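Local coordinates for FACT complex subunit (Chaetomium thermophilum var. thermophilum, PDB 4KHB), which provides, as a PH-like domain pairing with Pob3N, part of the histone chaperone FACT, which probably reorganizes nucleosomes during transcription, replication and repair, at residues E10-D15 / P44-I49; I27-K32 / A107-Q112; L66-L71 / R94-R99. All blocks are in the same frame, centred on the assembly; numbering follows the deposited sequence.

Contact 1 of 3, residues E10-D15 / P44-I49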
loop_
_atom_site.group_PDB
_atom_site.type_symbol
_atom_site.label_atom_id
_atom_site.label_comp_id
_atom_site.label_asym_id
_atom_site.label_seq_id
_atom_site.Cartn_x
_atom_site.Cartn_y
_atom_site.Cartn_z
ATOM N N GLU A 10 15.243 9.693 -7.525
ATOM C CA GLU A 10 14.956 8.995 -6.278
ATOM C C GLU A 10 14.153 9.906 -5.360
ATOM O O GLU A 10 14.589 11.017 -5.048
ATOM C CB GLU A 10 16.273 8.602 -5.601
ATOM C CG GLU A 10 16.166 8.359 -4.104
ATOM C CD GLU A 10 17.513 8.073 -3.473
ATOM O OE1 GLU A 10 17.798 8.655 -2.407
ATOM O OE2 GLU A 10 18.289 7.278 -4.047
ATOM N N SER A 11 12.983 9.441 -4.932
ATOM C CA SER A 11 12.111 10.254 -4.096
ATOM C C SER A 11 12.690 10.409 -2.694
ATOM O O SER A 11 13.060 11.510 -2.283
ATOM C CB SER A 11 10.707 9.647 -4.031
ATOM O OG SER A 11 10.088 9.643 -5.306
ATOM N N TYR A 12 12.775 9.296 -1.970
ATOM C CA TYR A 12 13.270 9.310 -0.597
ATOM C C TYR A 12 14.313 8.218 -0.364
ATOM O O TYR A 12 14.373 7.235 -1.110
ATOM C CB TYR A 12 12.110 9.130 0.390
ATOM C CG TYR A 12 11.016 10.168 0.277
ATOM C CD1 TYR A 12 11.209 11.466 0.732
ATOM C CD2 TYR A 12 9.788 9.843 -0.280
ATOM C CE1 TYR A 12 10.204 12.411 0.632
ATOM C CE2 TYR A 12 8.780 10.778 -0.385
ATOM C CZ TYR A 12 8.995 12.059 0.072
ATOM O OH TYR A 12 7.990 12.992 -0.033
ATOM N N LYS A 13 15.138 8.403 0.662
ATOM C CA LYS A 13 16.151 7.418 1.031
ATOM C C LYS A 13 15.746 6.751 2.349
ATOM O O LYS A 13 16.039 5.577 2.577
ATOM C CB LYS A 13 17.517 8.090 1.171
ATOM C CG LYS A 13 18.626 7.399 0.377
ATOM C CD LYS A 13 18.468 5.888 0.353
ATOM C CE LYS A 13 19.684 5.210 -0.254
ATOM N NZ LYS A 13 19.509 3.733 -0.319
ATOM N N ARG A 14 15.067 7.510 3.209
ATOM C CA ARG A 14 14.696 7.040 4.546
ATOM C C ARG A 14 13.234 7.307 4.888
ATOM O O ARG A 14 12.613 8.222 4.342
ATOM C CB ARG A 14 15.563 7.728 5.604
ATOM C CG ARG A 14 16.987 7.231 5.731
ATOM C CD ARG A 14 17.736 8.071 6.758
ATOM N NE ARG A 14 17.106 8.059 8.077
ATOM C CZ ARG A 14 17.710 7.643 9.185
ATOM N NH1 ARG A 14 18.969 7.232 9.135
ATOM N NH2 ARG A 14 17.072 7.664 10.348
ATOM N N ASP A 15 12.693 6.497 5.798
ATOM C CA ASP A 15 11.300 6.617 6.225
ATOM C C ASP A 15 10.985 7.982 6.850
ATOM O O ASP A 15 9.903 8.533 6.639
ATOM C CB ASP A 15 10.939 5.486 7.195
ATOM C CG ASP A 15 10.776 4.143 6.496
ATOM O OD1 ASP A 15 9.981 4.066 5.535
ATOM O OD2 ASP A 15 11.443 3.167 6.904
ATOM N N PRO A 44 1.864 4.497 2.861
ATOM C CA PRO A 44 2.184 5.688 2.070
ATOM C C PRO A 44 3.190 5.364 0.978
ATOM O O PRO A 44 4.356 5.102 1.281
ATOM C CB PRO A 44 2.810 6.630 3.099
ATOM C CG PRO A 44 3.360 5.724 4.164
ATOM C CD PRO A 44 2.454 4.535 4.212
ATOM N N VAL A 45 2.752 5.390 -0.276
ATOM C CA VAL A 45 3.621 4.992 -1.376
ATOM C C VAL A 45 4.024 6.183 -2.236
ATOM O O VAL A 45 3.172 6.849 -2.826
ATOM C CB VAL A 45 2.960 3.922 -2.259
ATOM C CG1 VAL A 45 3.922 3.470 -3.345
ATOM C CG2 VAL A 45 2.518 2.740 -1.412
ATOM N N PRO A 46 5.336 6.449 -2.309
ATOM C CA PRO A 46 5.880 7.561 -3.095
ATOM C C PRO A 46 5.895 7.255 -4.585
ATOM O O PRO A 46 6.209 6.129 -4.973
ATOM C CB PRO A 46 7.326 7.686 -2.584
ATOM C CG PRO A 46 7.396 6.848 -1.338
ATOM C CD PRO A 46 6.378 5.774 -1.516
ATOM N N PHE A 47 5.556 8.246 -5.402
ATOM C CA PHE A 47 5.757 8.159 -6.842
ATOM C C PHE A 47 6.383 9.460 -7.326
ATOM O O PHE A 47 5.830 10.544 -7.120
ATOM C CB PHE A 47 4.436 7.885 -7.565
ATOM C CG PHE A 47 3.913 6.488 -7.372
ATOM C CD1 PHE A 47 4.382 5.444 -8.161
ATOM C CD2 PHE A 47 2.954 6.215 -6.406
ATOM C CE1 PHE A 47 3.902 4.151 -7.991
ATOM C CE2 PHE A 47 2.470 4.925 -6.231
ATOM C CZ PHE A 47 2.946 3.893 -7.023
ATOM N N HIS A 48 7.544 9.351 -7.960
ATOM C CA HIS A 48 8.274 10.527 -8.418
ATOM C C HIS A 48 7.568 11.148 -9.615
ATOM O O HIS A 48 6.898 10.450 -10.374
ATOM C CB HIS A 48 9.708 10.145 -8.777
ATOM C CG HIS A 48 10.640 11.313 -8.881
ATOM N ND1 HIS A 48 10.711 12.112 -10.001
ATOM C CD2 HIS A 48 11.545 11.809 -8.006
ATOM C CE1 HIS A 48 11.619 13.053 -9.811
ATOM N NE2 HIS A 48 12.139 12.893 -8.607
ATOM N N ILE A 49 7.711 12.461 -9.776
ATOM C CA ILE A 49 7.022 13.180 -10.843
ATOM C C ILE A 49 7.487 12.762 -12.243
ATOM O O ILE A 49 6.719 12.832 -13.208
ATOM C CB ILE A 49 7.161 14.710 -10.672
ATOM C CG1 ILE A 49 6.169 15.451 -11.569
ATOM C CG2 ILE A 49 8.575 15.154 -10.982
ATOM C CD1 ILE A 49 4.727 15.268 -11.165
#

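Contact 2 of 3, residues I27-K32 / A107-Q112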
loop_
_atom_site.group_PDB
_atom_site.type_symbol
_atom_site.label_atom_id
_atom_site.label_comp_id
_atom_site.label_asym_id
_atom_site.label_seq_id
_atom_site.Cartn_x
_atom_site.Cartn_y
_atom_site.Cartn_z
ATOM N N ILE A 27 -3.762 11.444 0.340
ATOM C CA ILE A 27 -2.861 11.838 -0.735
ATOM C C ILE A 27 -2.042 13.060 -0.318
ATOM O O ILE A 27 -2.597 14.059 0.145
ATOM C CB ILE A 27 -3.644 12.146 -2.031
ATOM C CG1 ILE A 27 -4.347 10.884 -2.545
ATOM C CG2 ILE A 27 -2.717 12.693 -3.099
ATOM C CD1 ILE A 27 -5.211 11.114 -3.774
ATOM N N VAL A 28 -0.724 12.978 -0.476
ATOM C CA VAL A 28 0.159 14.075 -0.095
ATOM C C VAL A 28 1.056 14.477 -1.258
ATOM O O VAL A 28 1.690 13.623 -1.884
ATOM C CB VAL A 28 1.050 13.684 1.110
ATOM C CG1 VAL A 28 2.075 14.768 1.394
ATOM C CG2 VAL A 28 0.205 13.424 2.342
ATOM N N ILE A 29 1.102 15.775 -1.552
ATOM C CA ILE A 29 2.006 16.278 -2.577
ATOM C C ILE A 29 3.228 16.851 -1.882
ATOM O O ILE A 29 3.105 17.702 -0.999
ATOM C CB ILE A 29 1.354 17.377 -3.448
ATOM C CG1 ILE A 29 -0.035 16.938 -3.925
ATOM C CG2 ILE A 29 2.267 17.753 -4.620
ATOM C CD1 ILE A 29 -0.012 15.806 -4.933
ATOM N N ASP A 30 4.406 16.372 -2.267
ATOM C CA ASP A 30 5.639 16.868 -1.682
ATOM C C ASP A 30 6.423 17.514 -2.804
ATOM O O ASP A 30 7.306 16.891 -3.403
ATOM C CB ASP A 30 6.443 15.735 -1.037
ATOM C CG ASP A 30 7.593 16.248 -0.184
ATOM O OD1 ASP A 30 7.833 17.477 -0.169
ATOM O OD2 ASP A 30 8.259 15.423 0.474
ATOM N N GLN A 31 6.077 18.765 -3.090
ATOM C CA GLN A 31 6.681 19.513 -4.179
ATOM C C GLN A 31 8.179 19.570 -3.953
ATOM O O GLN A 31 8.964 19.621 -4.895
ATOM C CB GLN A 31 6.099 20.930 -4.276
ATOM C CG GLN A 31 4.575 21.018 -4.369
ATOM C CD GLN A 31 3.889 20.851 -3.025
ATOM O OE1 GLN A 31 4.537 20.581 -2.013
ATOM N NE2 GLN A 31 2.572 21.023 -3.008
ATOM N N LYS A 32 8.561 19.528 -2.682
ATOM C CA LYS A 32 9.943 19.681 -2.286
ATOM C C LYS A 32 10.844 18.598 -2.844
ATOM O O LYS A 32 11.978 18.854 -3.257
ATOM C CB LYS A 32 10.038 19.636 -0.760
ATOM C CG LYS A 32 10.417 20.942 -0.101
ATOM C CD LYS A 32 11.558 21.617 -0.810
ATOM C CE LYS A 32 11.027 22.633 -1.795
ATOM N NZ LYS A 32 11.758 23.871 -1.766
ATOM N N ALA A 107 -9.482 18.859 -7.292
ATOM C CA ALA A 107 -9.217 19.829 -8.345
ATOM C C ALA A 107 -7.862 20.491 -8.111
ATOM O O ALA A 107 -7.106 20.727 -9.053
ATOM C CB ALA A 107 -10.323 20.870 -8.400
ATOM N N GLU A 108 -7.559 20.780 -6.847
ATOM C CA GLU A 108 -6.270 21.353 -6.469
ATOM C C GLU A 108 -5.128 20.377 -6.732
ATOM O O GLU A 108 -4.084 20.755 -7.269
ATOM C CB GLU A 108 -6.281 21.758 -4.990
ATOM C CG GLU A 108 -4.936 22.264 -4.462
ATOM C CD GLU A 108 -4.539 23.624 -5.007
ATOM O OE1 GLU A 108 -5.363 24.264 -5.692
ATOM O OE2 GLU A 108 -3.394 24.056 -4.749
ATOM N N ILE A 109 -5.333 19.124 -6.338
ATOM C CA ILE A 109 -4.335 18.074 -6.508
ATOM C C ILE A 109 -3.966 17.876 -7.976
ATOM O O ILE A 109 -2.786 17.794 -8.322
ATOM C CB ILE A 109 -4.821 16.733 -5.908
ATOM C CG1 ILE A 109 -5.067 16.872 -4.403
ATOM C CG2 ILE A 109 -3.804 15.636 -6.164
ATOM C CD1 ILE A 109 -5.362 15.560 -3.696
ATOM N N ALA A 110 -4.979 17.795 -8.834
ATOM C CA ALA A 110 -4.759 17.634 -10.268
ATOM C C ALA A 110 -3.944 18.777 -10.860
ATOM O O ALA A 110 -3.125 18.567 -11.757
ATOM C CB ALA A 110 -6.091 17.507 -10.993
ATOM N N ASN A 111 -4.175 19.987 -10.360
ATOM C CA ASN A 111 -3.472 21.168 -10.846
ATOM C C ASN A 111 -2.022 21.208 -10.381
ATOM O O ASN A 111 -1.130 21.553 -11.154
ATOM C CB ASN A 111 -4.207 22.442 -10.413
ATOM C CG ASN A 111 -5.599 22.541 -11.005
ATOM O OD1 ASN A 111 -5.847 22.094 -12.126
ATOM N ND2 ASN A 111 -6.518 23.127 -10.249
ATOM N N GLN A 112 -1.794 20.870 -9.114
ATOM C CA GLN A 112 -0.442 20.813 -8.562
ATOM C C GLN A 112 0.426 19.799 -9.303
ATOM O O GLN A 112 1.602 20.054 -9.570
ATOM C CB GLN A 112 -0.482 20.457 -7.070
ATOM C CG GLN A 112 -1.138 21.491 -6.167
ATOM C CD GLN A 112 -0.884 21.213 -4.695
ATOM O OE1 GLN A 112 0.147 21.599 -4.148
ATOM N NE2 GLN A 112 -1.827 20.535 -4.050
#

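Contact 3 of 3, residues L66-L71 / R94-R99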
loop_
_atom_site.group_PDB
_atom_site.type_symbol
_atom_site.label_atom_id
_atom_site.label_comp_id
_atom_site.label_asym_id
_atom_site.label_seq_id
_atom_site.Cartn_x
_atom_site.Cartn_y
_atom_site.Cartn_z
ATOM N N LEU A 66 -10.005 11.080 -9.006
ATOM C CA LEU A 66 -8.661 11.484 -9.399
ATOM C C LEU A 66 -7.950 10.332 -10.088
ATOM O O LEU A 66 -7.645 9.319 -9.454
ATOM C CB LEU A 66 -7.852 11.920 -8.177
ATOM C CG LEU A 66 -6.578 12.703 -8.501
ATOM C CD1 LEU A 66 -6.901 14.067 -9.088
ATOM C CD2 LEU A 66 -5.699 12.834 -7.273
ATOM N N ARG A 67 -7.695 10.473 -11.384
ATOM C CA ARG A 67 -6.933 9.455 -12.096
ATOM C C ARG A 67 -5.535 9.926 -12.458
ATOM O O ARG A 67 -5.362 10.931 -13.153
ATOM C CB ARG A 67 -7.670 8.964 -13.342
ATOM C CG ARG A 67 -6.747 8.327 -14.371
ATOM C CD ARG A 67 -7.360 7.082 -14.970
ATOM N NE ARG A 67 -7.827 7.301 -16.334
ATOM C CZ ARG A 67 -7.803 6.376 -17.288
ATOM N NH1 ARG A 67 -7.316 5.168 -17.031
ATOM N NH2 ARG A 67 -8.255 6.660 -18.501
ATOM N N ILE A 68 -4.540 9.199 -11.963
ATOM C CA ILE A 68 -3.151 9.484 -12.283
ATOM C C ILE A 68 -2.622 8.457 -13.283
ATOM O O ILE A 68 -2.603 7.257 -12.995
ATOM C CB ILE A 68 -2.283 9.474 -11.011
ATOM C CG1 ILE A 68 -2.785 10.528 -10.018
ATOM C CG2 ILE A 68 -0.824 9.720 -11.358
ATOM C CD1 ILE A 68 -2.328 10.306 -8.590
ATOM N N ASN A 69 -2.200 8.925 -14.455
ATOM C CA ASN A 69 -1.598 8.048 -15.458
ATOM C C ASN A 69 -0.079 8.129 -15.430
ATOM O O ASN A 69 0.493 9.217 -15.333
ATOM C CB ASN A 69 -2.129 8.348 -16.867
ATOM C CG ASN A 69 -3.608 8.043 -17.011
ATOM O OD1 ASN A 69 -4.011 6.879 -17.051
ATOM N ND2 ASN A 69 -4.423 9.084 -17.100
ATOM N N PHE A 70 0.571 6.974 -15.511
ATOM C CA PHE A 70 2.021 6.916 -15.412
ATOM C C PHE A 70 2.682 6.701 -16.772
ATOM O O PHE A 70 2.038 6.241 -17.717
ATOM C CB PHE A 70 2.411 5.791 -14.457
ATOM C CG PHE A 70 1.956 6.014 -13.044
ATOM C CD1 PHE A 70 2.749 6.721 -12.158
ATOM C CD2 PHE A 70 0.738 5.518 -12.600
ATOM C CE1 PHE A 70 2.344 6.932 -10.853
ATOM C CE2 PHE A 70 0.323 5.727 -11.295
ATOM C CZ PHE A 70 1.127 6.435 -10.421
ATOM N N LEU A 71 3.970 7.020 -16.866
ATOM C CA LEU A 71 4.723 6.776 -18.091
ATOM C C LEU A 71 5.159 5.318 -18.181
ATOM O O LEU A 71 5.796 4.788 -17.267
ATOM C CB LEU A 71 5.930 7.714 -18.178
ATOM C CG LEU A 71 5.566 9.196 -18.272
ATOM C CD1 LEU A 71 6.758 10.088 -17.968
ATOM C CD2 LEU A 71 5.004 9.503 -19.647
ATOM N N ARG A 94 0.547 1.409 -14.556
ATOM C CA ARG A 94 0.093 2.268 -15.647
ATOM C C ARG A 94 -0.772 3.404 -15.118
ATOM O O ARG A 94 -0.604 4.562 -15.511
ATOM C CB ARG A 94 -0.705 1.466 -16.682
ATOM C CG ARG A 94 -0.353 1.793 -18.129
ATOM C CD ARG A 94 -0.231 0.541 -18.976
ATOM N NE ARG A 94 0.384 0.795 -20.278
ATOM C CZ ARG A 94 -0.009 0.208 -21.404
ATOM N NH1 ARG A 94 -1.045 -0.620 -21.386
ATOM N NH2 ARG A 94 0.595 0.480 -22.554
ATOM N N SER A 95 -1.696 3.065 -14.220
ATOM C CA SER A 95 -2.574 4.061 -13.618
ATOM C C SER A 95 -3.226 3.559 -12.334
ATOM O O SER A 95 -3.289 2.352 -12.085
ATOM C CB SER A 95 -3.663 4.482 -14.608
ATOM O OG SER A 95 -4.586 3.427 -14.827
ATOM N N LEU A 96 -3.700 4.500 -11.523
ATOM C CA LEU A 96 -4.552 4.187 -10.379
ATOM C C LEU A 96 -5.598 5.284 -10.186
ATOM O O LEU A 96 -5.354 6.452 -10.507
ATOM C CB LEU A 96 -3.732 3.954 -9.105
ATOM C CG LEU A 96 -2.493 4.795 -8.818
ATOM C CD1 LEU A 96 -2.889 6.159 -8.304
ATOM C CD2 LEU A 96 -1.593 4.078 -7.823
ATOM N N THR A 97 -6.757 4.907 -9.656
ATOM C CA THR A 97 -7.858 5.849 -9.478
ATOM C C THR A 97 -8.340 5.903 -8.030
ATOM O O THR A 97 -8.558 4.869 -7.394
ATOM C CB THR A 97 -9.047 5.512 -10.417
ATOM O OG1 THR A 97 -8.668 5.740 -11.781
ATOM C CG2 THR A 97 -10.265 6.367 -10.091
ATOM N N PHE A 98 -8.485 7.117 -7.510
ATOM C CA PHE A 98 -9.054 7.322 -6.186
ATOM C C PHE A 98 -10.394 8.028 -6.315
ATOM O O PHE A 98 -10.671 8.671 -7.332
ATOM C CB PHE A 98 -8.132 8.166 -5.301
ATOM C CG PHE A 98 -6.839 7.497 -4.938
ATOM C CD1 PHE A 98 -5.708 7.659 -5.723
ATOM C CD2 PHE A 98 -6.750 6.726 -3.786
ATOM C CE1 PHE A 98 -4.515 7.050 -5.374
ATOM C CE2 PHE A 98 -5.562 6.113 -3.432
ATOM C CZ PHE A 98 -4.442 6.275 -4.228
ATOM N N ARG A 99 -11.224 7.901 -5.285
ATOM C CA ARG A 99 -12.486 8.624 -5.236
ATOM C C ARG A 99 -12.639 9.325 -3.890
ATOM O O ARG A 99 -12.186 8.816 -2.859
ATOM C CB ARG A 99 -13.679 7.700 -5.514
ATOM C CG ARG A 99 -14.084 6.826 -4.339
ATOM C CD ARG A 99 -15.422 6.152 -4.585
ATOM N NE ARG A 99 -15.979 5.614 -3.348
ATOM C CZ ARG A 99 -17.172 5.039 -3.253
ATOM N NH1 ARG A 99 -17.943 4.919 -4.325
ATOM N NH2 ARG A 99 -17.597 4.588 -2.083
#

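Contact 1 of 3, residues E10-D15 / P44-I49
Glu10 opens a contact in which an irregular N-terminal loop, 10-15, leans on the edge of the PH-like domain: strand 43-48, outermost of the antiparallel sheet formed with strands 28-30 and 35-40. Only the backbone of Glu10 comes close, its C lying 4.2 Å from His48 CD2 in an oblique approach to the imidazole, while the carboxylate points elsewhere. Ser11 points its CB at the strand. Its OG stands anti to its own carbonyl carbon (chi1 -64°), and this direction sets Ser11 OG 3.5 Å from His48 CB. The same Ser11 OG lies close to the plane of the imidazole, at its edge, 3.8 Å from His48 CD2. It does not bond to the histidine: the hydroxyl is gripped instead by Thr35 OG1 and by the carbonyl O of Arg106 of the Pob3N chain, so this buried polar atom is satisfied by two partners outside the contact. His48 likewise has its polar partner elsewhere, ND1 being bonded to the backbone N of Asn50. Backbone bonds from Ser11, Tyr12 and His48 to the Pob3N chain show that loop and strand end together form part of the heterodimer interface. Tyr12 brings the edge of its ring to Pro46, and its OH is hydrogen-bonded to Asp30 OD2. The two rings meet obliquely and by carbon atoms alone: Pro46 CG sits at the phenol edge, in the ring plane, 4.0 Å from Tyr12 CD2, and Pro46 CB approaches Tyr12 CE2 at 4.1 Å.

Contact 2 of 3, residues I27-K32 / A107-Q112
Ile109 supplies the apolar half of this contact, spreading its two branches over two isoleucines of segment 27-32. Ile109 CD1, at the end of the longer branch, meets Ile27 CG2 at 3.9 Å, whereas the Ile109 CG2 methyl meets Ile29 CD1 at 4.0 Å. Ile27 and Ile29 can share one partner because both point at the helix, with Val28 between them turned away. One helical turn further on, the extended Gln112 chain brings Gln112 NE2 to 4.0 Å from Ile29 CG1, laying the amide beside the aliphatic part of the isoleucine.

The polar component joins two amides beyond the isoleucines. Gln31 NE2 donates to Gln112 OE1 across 2.7 Å, but the N-H...O angle of 129° marks the bond as weak despite its short length. A bend at chi2 (79°) turns Gln31 CD off the line of the chain, and the amide planes stand 34° apart. Gln31 is exposed.

Within the PH-like fold the C-terminal helix 103-121, whose stretch from 106 on is a predicted coiled coil, thus packs against edge strand 28-30. Ile29 also touches Ile113 and Leu116 of that helix and Ile36 of strand 35-40. Leu66 of strand 63-70 touches both Ile27 and Ile109, so helix 103-121 lies against strands of both sheets.

Contact 3 of 3, residues L66-L71 / R94-R99
Phe70 N donates to Arg94 O at 2.7 Å with an N-H...O angle of 165°, the shortest of five backbone bonds joining strands 63-70 and 91-100. Leu66 and Phe98 form a reciprocal pair, N to O 3.0 Å from Leu66 to Phe98 and 3.1 Å in return. Ile68 and Leu96 repeat the pattern: Ile68 N approaches Leu96 O nearly along the C=O axis, while the return bond from Leu96 N to Ile68 O is weak. The non-hydrogen-bonded pairs Arg67-Thr97 and Asn69-Ser95 come in between, and CA-H...O contacts run from Thr97 to Leu66 O and from Ser95 to Ile68 O. Segment axes 168° apart in direction confirm the antiparallel run. Arg94 CB points away from strand 63-70; NH1 makes a salt bridge to Glu147 of the Pob3N chain and NH2 a hydrogen bond to Pro73 O.

On the face bearing Arg67 and Asn69, the Arg67 chain, bent at chi2 and chi3, crosses Thr97 with Arg67 CD 3.7 Å from Thr97 OG1. Asn69 OD1 lies over one face of the Arg67 guanidinium, toward its rim, and touches Ser95 CB at 3.4 Å; its ND2 is bonded to Asn54 OD1.

The opposite face is apolar. Ile68 and Leu96 lie side by side, pointing the same way, with their CD1 atoms 4.2 Å apart. Leu96 CG sits in the plane of the Phe70 ring, at its edge, 3.9 Å from Phe70 CE2, while Ile68 CG2 covers part of one ring face.

Residues 95-99 also pair antiparallel with a Pob3N strand, so the sheet runs on through the heterodimer. Within this chain, strands 52-60, 63-70 and 91-100 form an antiparallel meander, as in the second sheet of PH-like domains.

How the contacts relate
The three contacts lie close together in one PH-like domain. The centres of contacts 1 and 2 are about 14 Å apart, those of contacts 2 and 3 about 13 Å, and those of contacts 1 and 3 about 17 Å. Contacts 1 and 2 share the sheet of strands 28-30, 35-40 and 43-48, and their segments alternate along the chain. Contact 3 belongs to the other sheet and falls, in sequence, wholly between the two halves of contact 2; helix 103-121 follows strand 91-100 directly. Packing of Phe47 on Phe70 links contact 1 to contact 3. N-terminal loop, both sheets and C-terminal helix thus form one unit, which meets Pob3N chiefly through contacts 1 and 3.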